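Local coordinates for alcohol dehydrogenase IV (Corynebacterium glutamicum, PDB 3IV7), which probably reduces maleylacetate at the expense of a reduced nicotinamide cofactor, as a member of the iron-containing alcohol dehydrogenase family, at residues N4-N9 against A187-A192; E126-W131 against V231-A236; H177-L182 against E197-L202. All blocks are in the same frame, centred on the assembly; numbering follows the deposited sequence.

How the contacts relate
The three contacts lie close together, their centres about 13 to 17 Å apart. Contact 1 sets the start of strand 7-20, an outermost strand of the parallel sheet within this chain, on the beginning of helix 189-211 of the C-terminal region. Further along that helix, contact 3 packs it against helix 164-181, inside the same helical region. Contact 2 links the N- and C-terminal regions, bringing the loop before strand 130-135 to the end of helix 216-236, the next helix after 189-211. In sequence, contact 3 is nested within the loop closed by contact 2, whereas contact 1 alternates with both. N191 of contact 1 is probably hydrogen-bonded to S232 and S235 of contact 2, tying neighbouring helices together.

Contact 1 of 3, residues N4-N9 against A187-A192; sequences NSLAFN and ADPINA
F8 offers the broad surface on which the first turn of helix 189-211 rests. P189 is the bump: its CD lies over one face of the F8 ring, 4.2 Å from the ring centroid and 28° off the normal, a CH-pi contact whose closest ring atom is F8 CD1. Beside it, P189 CG is met by L6 CD1 at 3.8 Å, the two side chains sliding past each other in opposite directions. The proline thus fits into the angle between a leucine methyl and an aromatic face. Before the ring, F8 CB touches D188 CB at 3.8 Å, and F8 CE2 reaches I190 CD1 at 4.1 Å. A chi1 of 64° places F8 CG where it also meets D188 CB and P189 CD.

D188 is packed through its CB, while its carboxylate serves the helix end. OD1 accepts from N191 N at 2.8 Å, on the syn side but 27° out of the carboxylate plane, and weakly from I190 N; N191 OD1 accepts a nearly straight bond from D188 N. The other oxygen, D188 OD2, is hydrogen-bonded to H10 ND1. Across the interface, the F8 ring meets that of F19 of the second subunit, and F8 and N9 join an antiparallel ladder with a strand of that chain. The contact couples a capping box at a helix N-terminus to a sheet that continues through the dimer.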
loop_
_atom_site.group_PDB
_atom_site.type_symbol
_atom_site.label_atom_id
_atom_site.label_comp_id
_atom_site.label_asym_id
_atom_site.label_seq_id
_atom_site.Cartn_x
_atom_site.Cartn_y
_atom_site.Cartn_z
ATOM N N ASN A 4 13.906 -8.171 20.266
ATOM C CA ASN A 4 12.560 -7.610 20.021
ATOM C C ASN A 4 12.555 -6.593 18.865
ATOM O O ASN A 4 11.774 -5.637 18.871
ATOM C CB ASN A 4 12.033 -6.954 21.305
ATOM N N SER A 5 13.392 -6.828 17.853
ATOM C CA SER A 5 13.505 -5.910 16.702
ATOM C C SER A 5 12.315 -6.027 15.748
ATOM O O SER A 5 11.475 -6.901 15.896
ATOM C CB SER A 5 14.817 -6.166 15.947
ATOM O OG SER A 5 14.873 -7.483 15.420
ATOM N N LEU A 6 12.235 -5.121 14.782
ATOM C CA LEU A 6 11.135 -5.104 13.844
ATOM C C LEU A 6 11.003 -6.418 13.050
ATOM O O LEU A 6 11.954 -6.882 12.404
ATOM C CB LEU A 6 11.284 -3.933 12.873
ATOM C CG LEU A 6 10.141 -3.736 11.871
ATOM C CD1 LEU A 6 8.791 -3.770 12.579
ATOM C CD2 LEU A 6 10.337 -2.415 11.105
ATOM N N ALA A 7 9.819 -6.994 13.089
ATOM C CA ALA A 7 9.556 -8.222 12.394
ATOM C C ALA A 7 8.133 -8.243 11.940
ATOM O O ALA A 7 7.235 -7.942 12.718
ATOM C CB ALA A 7 9.835 -9.399 13.303
ATOM N N PHE A 8 7.917 -8.582 10.669
ATOM C CA PHE A 8 6.588 -8.711 10.124
ATOM C C PHE A 8 6.543 -9.494 8.813
ATOM O O PHE A 8 7.567 -9.737 8.165
ATOM C CB PHE A 8 5.918 -7.329 9.935
ATOM C CG PHE A 8 6.609 -6.430 8.935
ATOM C CD1 PHE A 8 7.580 -5.513 9.350
ATOM C CD2 PHE A 8 6.237 -6.444 7.578
ATOM C CE1 PHE A 8 8.206 -4.666 8.413
ATOM C CE2 PHE A 8 6.893 -5.617 6.637
ATOM C CZ PHE A 8 7.836 -4.721 7.050
ATOM N N ASN A 9 5.347 -9.963 8.492
ATOM C CA ASN A 9 5.052 -10.663 7.256
ATOM C C ASN A 9 3.822 -9.957 6.674
ATOM O O ASN A 9 2.709 -10.038 7.232
ATOM C CB ASN A 9 4.767 -12.140 7.561
ATOM C CG ASN A 9 4.646 -13.007 6.291
ATOM O OD1 ASN A 9 4.221 -12.536 5.242
ATOM N ND2 ASN A 9 4.993 -14.292 6.414
ATOM N N ALA A 187 -1.082 -6.442 12.915
ATOM C CA ALA A 187 -0.661 -5.083 12.780
ATOM C C ALA A 187 0.799 -5.086 12.326
ATOM O O ALA A 187 1.616 -5.874 12.822
ATOM C CB ALA A 187 -0.797 -4.332 14.164
ATOM N N ASP A 188 1.133 -4.204 11.398
ATOM C CA ASP A 188 2.556 -4.032 10.972
ATOM C C ASP A 188 2.736 -2.559 10.551
ATOM O O ASP A 188 1.774 -1.814 10.572
ATOM C CB ASP A 188 2.933 -5.044 9.865
ATOM C CG ASP A 188 2.222 -4.770 8.521
ATOM O OD1 ASP A 188 2.102 -3.575 8.129
ATOM O OD2 ASP A 188 1.838 -5.774 7.835
ATOM N N PRO A 189 3.972 -2.137 10.208
ATOM C CA PRO A 189 4.179 -0.714 9.945
ATOM C C PRO A 189 3.482 -0.173 8.730
ATOM O O PRO A 189 3.204 1.039 8.679
ATOM C CB PRO A 189 5.719 -0.591 9.780
ATOM C CG PRO A 189 6.275 -1.728 10.536
ATOM C CD PRO A 189 5.256 -2.851 10.430
ATOM N N ILE A 190 3.196 -1.043 7.755
ATOM C CA ILE A 190 2.552 -0.635 6.511
ATOM C C ILE A 190 1.055 -0.477 6.722
ATOM O O ILE A 190 0.497 0.570 6.397
ATOM C CB ILE A 190 2.830 -1.626 5.381
ATOM C CG1 ILE A 190 4.334 -1.664 5.109
ATOM C CG2 ILE A 190 2.029 -1.208 4.083
ATOM C CD1 ILE A 190 4.822 -2.875 4.398
ATOM N N ASN A 191 0.378 -1.513 7.249
ATOM C CA ASN A 191 -1.037 -1.343 7.521
ATOM C C ASN A 191 -1.280 -0.220 8.574
ATOM O O ASN A 191 -2.319 0.433 8.555
ATOM C CB ASN A 191 -1.768 -2.659 7.850
ATOM C CG ASN A 191 -1.167 -3.424 9.030
ATOM O OD1 ASN A 191 -0.969 -2.873 10.103
ATOM N ND2 ASN A 191 -1.006 -4.751 8.857
ATOM N N ALA A 192 -0.293 0.011 9.449
ATOM C CA ALA A 192 -0.368 1.102 10.409
ATOM C C ALA A 192 -0.393 2.458 9.693
ATOM O O ALA A 192 -1.239 3.307 9.997
ATOM C CB ALA A 192 0.785 1.047 11.366
#

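Contact 2 of 3, residues E126-W131 against V231-A236; sequences EATNVW and VSFASA
A127 and A234 supply small methyl surfaces to an apolar contact between a loop and a helix. A127 CB points at the helix and meets V231 CG2 at 3.8 Å; although the side chain of V231 sets out away from the loop, CG2, the branch beside the backbone N, is the one that meets A127. A234 CB, directed at the loop, lies 3.7 Å from the carbonyl oxygen A127 O and 4.0 Å from T128 CA, so it packs mainly on loop backbone. The backbones come close here, the CA atoms of T128 and A234 being 5.0 Å apart.

The aromatic contribution comes from F233. T128 CG2 approaches the edge of its ring, near the ring plane, and is 4.0 Å from CD2. F233 is also stacked with H177 and H242, which places this edge beside a cluster of rings.

In the fold, the contact joins the loop leading into strand 130-135, within the N-terminal family region, to the last turns of helix 216-236 in the C-terminal one, and so spans the two halves characteristic of iron-containing alcohol dehydrogenases.

Polar interactions are of two kinds. Within the loop, T128 OG1 accepts from V130 N at 3.3 Å in an ST turn; its chi1 of 81° sets OG1 between the backbone N and the carbonyl carbon. The same oxygen is bonded to K105 NZ, which also reaches V130 O. Between loop and helix, the polar link is a water that donates to both N129 OD1, at 2.8 Å, and A234 O, at 2.7 Å.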
loop_
_atom_site.group_PDB
_atom_site.type_symbol
_atom_site.label_atom_id
_atom_site.label_comp_id
_atom_site.label_asym_id
_atom_site.label_seq_id
_atom_site.Cartn_x
_atom_site.Cartn_y
_atom_site.Cartn_z
ATOM N N GLU A 126 -15.112 -3.551 -0.399
ATOM C CA GLU A 126 -14.462 -3.614 -1.736
ATOM C C GLU A 126 -12.932 -3.740 -1.676
ATOM O O GLU A 126 -12.296 -4.108 -2.664
ATOM C CB GLU A 126 -14.833 -2.399 -2.573
ATOM C CG GLU A 126 -14.354 -1.028 -2.007
ATOM C CD GLU A 126 -15.237 -0.437 -0.959
ATOM O OE1 GLU A 126 -16.150 -1.117 -0.480
ATOM O OE2 GLU A 126 -15.006 0.726 -0.598
ATOM N N ALA A 127 -12.362 -3.436 -0.524
ATOM C CA ALA A 127 -10.945 -3.510 -0.334
ATOM C C ALA A 127 -10.510 -4.644 0.567
ATOM O O ALA A 127 -9.392 -4.669 0.965
ATOM C CB ALA A 127 -10.422 -2.199 0.200
ATOM N N THR A 128 -11.392 -5.596 0.880
ATOM C CA THR A 128 -10.974 -6.761 1.679
ATOM C C THR A 128 -11.247 -8.080 0.928
ATOM O O THR A 128 -12.118 -8.160 -0.001
ATOM C CB THR A 128 -11.690 -6.832 3.057
ATOM O OG1 THR A 128 -12.986 -7.400 2.894
ATOM C CG2 THR A 128 -11.828 -5.450 3.693
ATOM N N ASN A 129 -10.548 -9.099 1.372
ATOM C CA ASN A 129 -10.678 -10.436 0.871
ATOM C C ASN A 129 -11.499 -11.262 1.831
ATOM O O ASN A 129 -11.335 -12.459 1.906
ATOM C CB ASN A 129 -9.306 -11.062 0.688
ATOM C CG ASN A 129 -8.447 -10.993 1.949
ATOM O OD1 ASN A 129 -8.870 -10.475 2.989
ATOM N ND2 ASN A 129 -7.203 -11.414 1.818
ATOM N N VAL A 130 -12.385 -10.588 2.563
ATOM C CA VAL A 130 -13.255 -11.213 3.553
ATOM C C VAL A 130 -14.638 -11.388 2.960
ATOM O O VAL A 130 -15.217 -10.432 2.369
ATOM C CB VAL A 130 -13.362 -10.334 4.837
ATOM C CG1 VAL A 130 -14.437 -10.907 5.835
ATOM C CG2 VAL A 130 -11.980 -10.218 5.512
ATOM N N TRP A 131 -15.159 -12.601 3.090
ATOM C CA TRP A 131 -16.515 -12.939 2.657
ATOM C C TRP A 131 -17.370 -13.276 3.856
ATOM O O TRP A 131 -16.857 -13.599 4.896
ATOM C CB TRP A 131 -16.491 -14.143 1.699
ATOM C CG TRP A 131 -15.862 -15.372 2.247
ATOM C CD1 TRP A 131 -14.575 -15.773 2.063
ATOM C CD2 TRP A 131 -16.479 -16.369 3.055
ATOM N NE1 TRP A 131 -14.350 -16.957 2.700
ATOM C CE2 TRP A 131 -15.502 -17.355 3.316
ATOM C CE3 TRP A 131 -17.762 -16.521 3.607
ATOM C CZ2 TRP A 131 -15.763 -18.487 4.100
ATOM C CZ3 TRP A 131 -18.041 -17.653 4.348
ATOM C CH2 TRP A 131 -17.033 -18.617 4.619
ATOM N N VAL A 231 -8.100 -1.387 3.326
ATOM C CA VAL A 231 -6.836 -1.990 2.918
ATOM C C VAL A 231 -5.958 -2.304 4.156
ATOM O O VAL A 231 -5.335 -3.371 4.241
ATOM C CB VAL A 231 -6.062 -1.091 1.937
ATOM C CG1 VAL A 231 -4.637 -1.651 1.698
ATOM C CG2 VAL A 231 -6.847 -0.979 0.532
ATOM N N SER A 232 -5.948 -1.381 5.123
ATOM C CA SER A 232 -5.236 -1.586 6.377
ATOM C C SER A 232 -5.805 -2.801 7.144
ATOM O O SER A 232 -5.070 -3.672 7.608
ATOM C CB SER A 232 -5.370 -0.337 7.253
ATOM O OG SER A 232 -4.720 -0.544 8.501
ATOM N N PHE A 233 -7.123 -2.822 7.257
ATOM C CA PHE A 233 -7.855 -3.858 7.958
ATOM C C PHE A 233 -7.712 -5.244 7.298
ATOM O O PHE A 233 -7.531 -6.221 7.976
ATOM C CB PHE A 233 -9.330 -3.432 8.030
ATOM C CG PHE A 233 -10.245 -4.499 8.463
ATOM C CD1 PHE A 233 -10.263 -4.919 9.764
ATOM C CD2 PHE A 233 -11.216 -4.986 7.595
ATOM C CE1 PHE A 233 -11.159 -5.895 10.181
ATOM C CE2 PHE A 233 -12.101 -5.935 8.010
ATOM C CZ PHE A 233 -12.063 -6.392 9.309
ATOM N N ALA A 234 -7.743 -5.286 5.974
ATOM C CA ALA A 234 -7.531 -6.543 5.235
ATOM C C ALA A 234 -6.184 -7.151 5.623
ATOM O O ALA A 234 -6.053 -8.370 5.766
ATOM C CB ALA A 234 -7.603 -6.285 3.709
ATOM N N SER A 235 -5.209 -6.286 5.880
ATOM C CA SER A 235 -3.895 -6.715 6.309
ATOM C C SER A 235 -3.811 -7.001 7.816
ATOM O O SER A 235 -3.258 -8.018 8.221
ATOM C CB SER A 235 -2.839 -5.668 5.946
ATOM O OG SER A 235 -1.565 -6.001 6.527
ATOM N N ALA A 236 -4.291 -6.069 8.650
ATOM C CA ALA A 236 -4.061 -6.178 10.113
ATOM C C ALA A 236 -4.944 -7.250 10.793
ATOM O O ALA A 236 -4.617 -7.735 11.863
ATOM C CB ALA A 236 -4.244 -4.842 10.787
HETATM O O HOH W 1 -8.087 -10.109 5.664
#

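Contact 3 of 3, residues H177-L182 against E197-L202; sequences HCIDSL and EGIRAL
I199 meets three side chains of segment 177-182, C178, I179 and L182, and can be followed outward from its backbone. Its CB points to one side of that segment, and the rest of the chain turns in: a chi1 of -65° places CG1 anti to the carbonyl carbon. There CG1 lies against C178 CB at 3.6 Å, with C178 SG slightly farther off. At the tip, CD1 touches I179 CG1 at 3.9 Å, the two side chains crossing at about a right angle, and it also meets L182 CD1 at 4.1 Å, tip to tip.

Helices 164-181 and 189-211 run roughly antiparallel here, their local axes 147° apart in direction and 9.3 Å apart at closest approach, within the helical C-terminal region of the family fold. G198 has no side chain, and C178 SG rests on the backbone, 3.7 Å from G198 C and 3.6 Å from I199 N.

Around this apolar seam, A285 and F286 of helix 276-286 pack on I199, and A229 of helix 216-236 packs on C178. Within helix 164-181, S181 OG donates to H177 O, four residues back, at 2.6 Å and nearly along the C=O axis.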
loop_
_atom_site.group_PDB
_atom_site.type_symbol
_atom_site.label_atom_id
_atom_site.label_comp_id
_atom_site.label_asym_id
_atom_site.label_seq_id
_atom_site.Cartn_x
_atom_site.Cartn_y
_atom_site.Cartn_z
ATOM N N HIS A 177 -12.255 0.406 11.185
ATOM C CA HIS A 177 -11.307 -0.421 10.434
ATOM C C HIS A 177 -9.896 0.126 10.682
ATOM O O HIS A 177 -8.974 -0.631 10.952
ATOM C CB HIS A 177 -11.617 -0.434 8.923
ATOM C CG HIS A 177 -12.876 -1.162 8.552
ATOM N ND1 HIS A 177 -13.372 -2.224 9.286
ATOM C CD2 HIS A 177 -13.654 -1.078 7.443
ATOM C CE1 HIS A 177 -14.455 -2.698 8.689
ATOM N NE2 HIS A 177 -14.643 -2.026 7.566
ATOM N N CYS A 178 -9.742 1.450 10.663
ATOM C CA CYS A 178 -8.432 2.045 10.897
ATOM C C CYS A 178 -7.968 1.813 12.306
ATOM O O CYS A 178 -6.879 1.337 12.531
ATOM C CB CYS A 178 -8.448 3.559 10.669
ATOM S SG CYS A 178 -8.878 4.090 9.066
ATOM N N ILE A 179 -8.777 2.231 13.259
ATOM C CA ILE A 179 -8.353 2.241 14.649
ATOM C C ILE A 179 -8.089 0.855 15.237
ATOM O O ILE A 179 -7.046 0.616 15.815
ATOM C CB ILE A 179 -9.308 3.083 15.532
ATOM C CG1 ILE A 179 -9.195 4.565 15.097
ATOM C CG2 ILE A 179 -8.905 2.922 17.035
ATOM C CD1 ILE A 179 -10.166 5.561 15.780
ATOM N N ASP A 180 -9.016 -0.069 15.050
ATOM C CA ASP A 180 -8.819 -1.437 15.564
ATOM C C ASP A 180 -7.565 -2.066 14.931
ATOM O O ASP A 180 -6.832 -2.811 15.597
ATOM C CB ASP A 180 -10.014 -2.272 15.252
ATOM C CG ASP A 180 -10.217 -3.419 16.220
ATOM O OD1 ASP A 180 -9.829 -3.328 17.430
ATOM O OD2 ASP A 180 -10.892 -4.381 15.779
ATOM N N SER A 181 -7.301 -1.719 13.662
ATOM C CA SER A 181 -6.167 -2.269 12.934
ATOM C C SER A 181 -4.818 -1.864 13.559
ATOM O O SER A 181 -3.812 -2.577 13.409
ATOM C CB SER A 181 -6.235 -1.872 11.463
ATOM O OG SER A 181 -7.262 -2.608 10.769
ATOM N N LEU A 182 -4.811 -0.739 14.278
ATOM C CA LEU A 182 -3.619 -0.265 14.959
ATOM C C LEU A 182 -3.090 -1.220 16.028
ATOM O O LEU A 182 -1.907 -1.177 16.351
ATOM C CB LEU A 182 -3.842 1.138 15.540
ATOM C CG LEU A 182 -4.079 2.232 14.477
ATOM C CD1 LEU A 182 -4.329 3.576 15.108
ATOM C CD2 LEU A 182 -2.896 2.284 13.497
ATOM N N GLU A 197 -3.563 7.194 7.636
ATOM C CA GLU A 197 -3.988 7.974 6.486
ATOM C C GLU A 197 -5.497 7.898 6.356
ATOM O O GLU A 197 -6.135 8.876 5.998
ATOM C CB GLU A 197 -3.312 7.471 5.211
ATOM C CG GLU A 197 -3.807 8.111 3.908
ATOM C CD GLU A 197 -3.358 9.549 3.699
ATOM O OE1 GLU A 197 -2.768 10.164 4.630
ATOM O OE2 GLU A 197 -3.557 10.054 2.540
ATOM N N GLY A 198 -6.073 6.738 6.670
ATOM C CA GLY A 198 -7.538 6.601 6.667
ATOM C C GLY A 198 -8.189 7.458 7.748
ATOM O O GLY A 198 -9.241 8.059 7.517
ATOM N N ILE A 199 -7.578 7.488 8.949
ATOM C CA ILE A 199 -8.080 8.316 10.042
ATOM C C ILE A 199 -8.057 9.795 9.621
ATOM O O ILE A 199 -9.039 10.507 9.812
ATOM C CB ILE A 199 -7.272 8.159 11.342
ATOM C CG1 ILE A 199 -7.404 6.738 11.894
ATOM C CG2 ILE A 199 -7.746 9.180 12.403
ATOM C CD1 ILE A 199 -6.474 6.438 13.106
ATOM N N ARG A 200 -6.949 10.230 9.029
ATOM C CA ARG A 200 -6.813 11.610 8.591
ATOM C C ARG A 200 -7.920 11.998 7.605
ATOM O O ARG A 200 -8.597 13.001 7.809
ATOM C CB ARG A 200 -5.447 11.845 7.929
ATOM C CG ARG A 200 -5.187 13.332 7.524
ATOM C CD ARG A 200 -4.068 13.468 6.472
ATOM N NE ARG A 200 -4.349 12.708 5.248
ATOM C CZ ARG A 200 -5.182 13.095 4.279
ATOM N NH1 ARG A 200 -5.872 14.232 4.385
ATOM N NH2 ARG A 200 -5.367 12.313 3.214
ATOM N N ALA A 201 -8.116 11.178 6.568
ATOM C CA ALA A 201 -9.107 11.466 5.529
ATOM C C ALA A 201 -10.536 11.463 6.046
ATOM O O ALA A 201 -11.322 12.325 5.681
ATOM C CB ALA A 201 -8.955 10.490 4.333
ATOM N N LEU A 202 -10.884 10.489 6.874
ATOM C CA LEU A 202 -12.227 10.414 7.420
ATOM C C LEU A 202 -12.531 11.528 8.407
ATOM O O LEU A 202 -13.637 12.073 8.422
ATOM C CB LEU A 202 -12.490 9.055 8.039
ATOM C CG LEU A 202 -12.693 7.972 6.993
ATOM C CD1 LEU A 202 -12.356 6.598 7.528
ATOM C CD2 LEU A 202 -14.121 8.030 6.404
#